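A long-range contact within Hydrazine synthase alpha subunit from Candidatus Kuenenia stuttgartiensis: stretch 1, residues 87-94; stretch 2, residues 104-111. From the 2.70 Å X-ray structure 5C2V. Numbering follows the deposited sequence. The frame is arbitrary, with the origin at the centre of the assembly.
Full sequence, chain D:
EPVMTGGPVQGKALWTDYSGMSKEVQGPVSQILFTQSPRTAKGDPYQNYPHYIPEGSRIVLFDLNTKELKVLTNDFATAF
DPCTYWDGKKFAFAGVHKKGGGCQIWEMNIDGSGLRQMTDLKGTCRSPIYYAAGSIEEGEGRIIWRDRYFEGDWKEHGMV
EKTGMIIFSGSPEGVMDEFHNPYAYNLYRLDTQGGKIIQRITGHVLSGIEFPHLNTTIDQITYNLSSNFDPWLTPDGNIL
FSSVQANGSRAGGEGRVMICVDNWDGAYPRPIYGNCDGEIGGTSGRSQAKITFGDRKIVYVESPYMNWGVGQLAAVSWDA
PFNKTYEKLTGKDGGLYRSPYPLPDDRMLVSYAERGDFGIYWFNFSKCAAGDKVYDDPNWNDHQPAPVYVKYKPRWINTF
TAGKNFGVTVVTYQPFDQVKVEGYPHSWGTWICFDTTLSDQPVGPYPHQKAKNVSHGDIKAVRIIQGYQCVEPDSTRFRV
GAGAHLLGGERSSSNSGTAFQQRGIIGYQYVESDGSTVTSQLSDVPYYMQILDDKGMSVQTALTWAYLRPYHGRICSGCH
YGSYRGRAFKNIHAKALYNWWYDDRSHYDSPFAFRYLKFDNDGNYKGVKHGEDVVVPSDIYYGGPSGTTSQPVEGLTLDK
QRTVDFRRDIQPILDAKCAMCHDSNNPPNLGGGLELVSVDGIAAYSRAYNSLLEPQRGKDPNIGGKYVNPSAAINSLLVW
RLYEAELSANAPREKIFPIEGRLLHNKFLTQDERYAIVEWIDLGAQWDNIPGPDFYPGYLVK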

# COMPACT_ATOMS: atom_id res chain seq x y z
N ASP D 87 1.78 5.82 -45.98
CA ASP D 87 0.93 5.54 -47.13
C ASP D 87 0.28 4.15 -47.06
O ASP D 87 -0.75 3.91 -47.68
CB ASP D 87 1.72 5.67 -48.43
CG ASP D 87 2.90 4.72 -48.49
OD1 ASP D 87 3.34 4.25 -47.42
OD2 ASP D 87 3.38 4.44 -49.61
N GLY D 88 0.90 3.25 -46.31
CA GLY D 88 0.39 1.90 -46.17
C GLY D 88 0.87 0.93 -47.23
O GLY D 88 0.30 -0.15 -47.40
N LYS D 89 1.91 1.32 -47.97
CA LYS D 89 2.49 0.45 -48.99
C LYS D 89 3.73 -0.29 -48.49
O LYS D 89 4.30 -1.11 -49.21
CB LYS D 89 2.83 1.25 -50.24
CG LYS D 89 1.61 1.85 -50.93
CD LYS D 89 0.60 0.77 -51.27
CE LYS D 89 -0.77 1.37 -51.56
NZ LYS D 89 -0.71 2.43 -52.60
N LYS D 90 4.14 -0.01 -47.26
CA LYS D 90 5.31 -0.66 -46.67
C LYS D 90 5.23 -0.63 -45.15
O LYS D 90 4.46 0.13 -44.57
CB LYS D 90 6.61 -0.01 -47.15
CG LYS D 90 7.14 1.08 -46.23
CD LYS D 90 8.48 1.62 -46.70
CE LYS D 90 9.05 2.62 -45.71
NZ LYS D 90 10.34 3.19 -46.16
N PHE D 91 6.03 -1.47 -44.50
CA PHE D 91 6.06 -1.50 -43.04
C PHE D 91 7.44 -1.87 -42.50
O PHE D 91 8.28 -2.42 -43.21
CB PHE D 91 5.01 -2.48 -42.51
CG PHE D 91 5.31 -3.92 -42.80
CD1 PHE D 91 5.95 -4.71 -41.85
CD2 PHE D 91 4.95 -4.49 -44.00
CE1 PHE D 91 6.23 -6.04 -42.11
CE2 PHE D 91 5.23 -5.82 -44.27
CZ PHE D 91 5.87 -6.59 -43.32
N ALA D 92 7.64 -1.56 -41.22
CA ALA D 92 8.88 -1.90 -40.52
C ALA D 92 8.58 -2.90 -39.41
O ALA D 92 7.46 -2.96 -38.90
CB ALA D 92 9.54 -0.66 -39.96
N PHE D 93 9.58 -3.69 -39.03
CA PHE D 93 9.39 -4.72 -38.03
C PHE D 93 10.70 -5.15 -37.38
O PHE D 93 11.78 -4.67 -37.73
CB PHE D 93 8.70 -5.94 -38.66
CG PHE D 93 9.51 -6.61 -39.74
CD1 PHE D 93 9.51 -6.10 -41.03
CD2 PHE D 93 10.26 -7.74 -39.47
CE1 PHE D 93 10.25 -6.72 -42.03
CE2 PHE D 93 11.00 -8.36 -40.46
CZ PHE D 93 10.99 -7.84 -41.75
N ALA D 94 10.59 -6.07 -36.42
CA ALA D 94 11.75 -6.68 -35.80
C ALA D 94 11.85 -8.12 -36.27
O ALA D 94 10.84 -8.83 -36.34
CB ALA D 94 11.66 -6.61 -34.29
N GLN D 104 17.02 -7.82 -35.29
CA GLN D 104 17.29 -6.46 -35.73
C GLN D 104 16.05 -5.79 -36.31
O GLN D 104 14.98 -6.40 -36.37
CB GLN D 104 18.41 -6.47 -36.78
CG GLN D 104 19.70 -7.14 -36.33
CD GLN D 104 20.51 -6.28 -35.38
OE1 GLN D 104 20.14 -5.15 -35.07
NE2 GLN D 104 21.64 -6.82 -34.92
N ILE D 105 16.21 -4.54 -36.73
CA ILE D 105 15.12 -3.80 -37.35
C ILE D 105 15.18 -3.93 -38.87
O ILE D 105 16.24 -3.77 -39.47
CB ILE D 105 15.16 -2.30 -36.97
CG1 ILE D 105 15.10 -2.14 -35.45
CG2 ILE D 105 14.01 -1.55 -37.63
CD1 ILE D 105 13.81 -2.64 -34.83
N TRP D 106 14.05 -4.26 -39.48
CA TRP D 106 13.97 -4.42 -40.92
C TRP D 106 12.76 -3.66 -41.45
O TRP D 106 11.90 -3.23 -40.68
CB TRP D 106 13.86 -5.90 -41.30
CG TRP D 106 14.93 -6.77 -40.71
CD1 TRP D 106 15.04 -7.18 -39.42
CD2 TRP D 106 16.03 -7.37 -41.41
NE1 TRP D 106 16.15 -7.98 -39.26
CE2 TRP D 106 16.77 -8.11 -40.47
CE3 TRP D 106 16.46 -7.35 -42.74
CZ2 TRP D 106 17.92 -8.82 -40.82
CZ3 TRP D 106 17.60 -8.05 -43.08
CH2 TRP D 106 18.32 -8.78 -42.13
N GLU D 107 12.70 -3.48 -42.77
CA GLU D 107 11.50 -2.93 -43.40
C GLU D 107 11.30 -3.52 -44.78
O GLU D 107 12.27 -3.87 -45.47
CB GLU D 107 11.56 -1.40 -43.48
CG GLU D 107 12.89 -0.83 -43.95
CD GLU D 107 12.78 0.64 -44.34
OE1 GLU D 107 11.72 1.03 -44.88
OE2 GLU D 107 13.73 1.41 -44.10
N MET D 108 10.04 -3.64 -45.20
CA MET D 108 9.73 -4.19 -46.51
C MET D 108 8.38 -3.69 -47.01
O MET D 108 7.56 -3.21 -46.23
CB MET D 108 9.74 -5.72 -46.48
CG MET D 108 8.51 -6.33 -45.81
SD MET D 108 8.34 -8.10 -46.14
CE MET D 108 9.84 -8.74 -45.42
N ASN D 109 8.16 -3.81 -48.31
CA ASN D 109 6.89 -3.40 -48.91
C ASN D 109 5.75 -4.33 -48.51
O ASN D 109 5.98 -5.46 -48.07
CB ASN D 109 7.02 -3.37 -50.44
CG ASN D 109 8.09 -2.41 -50.91
OD1 ASN D 109 8.33 -1.37 -50.29
ND2 ASN D 109 8.75 -2.75 -52.01
N ILE D 110 4.53 -3.84 -48.64
CA ILE D 110 3.34 -4.60 -48.26
C ILE D 110 3.17 -5.86 -49.12
O ILE D 110 2.57 -6.84 -48.69
CB ILE D 110 2.07 -3.72 -48.35
CG1 ILE D 110 0.86 -4.44 -47.75
CG2 ILE D 110 1.80 -3.29 -49.79
CD1 ILE D 110 -0.43 -3.65 -47.83
N ASP D 111 3.73 -5.83 -50.33
CA ASP D 111 3.61 -6.96 -51.25
C ASP D 111 4.60 -8.08 -50.91
O ASP D 111 4.44 -9.21 -51.35
CB ASP D 111 3.81 -6.50 -52.69
CG ASP D 111 5.10 -5.72 -52.89
OD1 ASP D 111 6.08 -5.96 -52.16
OD2 ASP D 111 5.13 -4.85 -53.79

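Strands 90-94 and 104-109 run antiparallel, their directions 158° apart, and the register pairs Phe91 with Met108 and Phe93 with Trp106 as hydrogen-bonded pairs. Each closes a two-bond ring: Phe91 N to Met108 O and Met108 N to Phe91 O are both 2.9 Å, as are Phe93 N to Trp106 O and Trp106 N to Phe93 O. Between these rings Ala92 and Glu107 form a non-hydrogen-bonded pair, where the backbones draw in to 4.0 Å between CA atoms and Ala92 CA lies 3.3 Å from Trp106 O. Beyond the last bridge, Lys90 with Asn109, Ile110 N still donates to Lys89 O at 2.8 Å. Gly88, at phi 87°, occupies a conformation in which a CB would jam against the preceding carbonyl.

Alternation then sorts the side chains. Phe91, Phe93, Trp106 and Met108 share one face. The Phe93 ring receives Trp106 CB over its face, with CZ to CB at 3.5 Å, while the two aromatic rings are nearly parallel but slid apart. Phe93 CZ also reaches Met108 CE at 3.9 Å, and Met108 CG packs against Phe91 CZ at 3.6 Å, so Met108 links both phenylalanines. On the face of Ala92 and Glu107, an extended Lys90 brings NZ within 2.9 Å of Glu107 OE1, a salt bridge diagonal to the register.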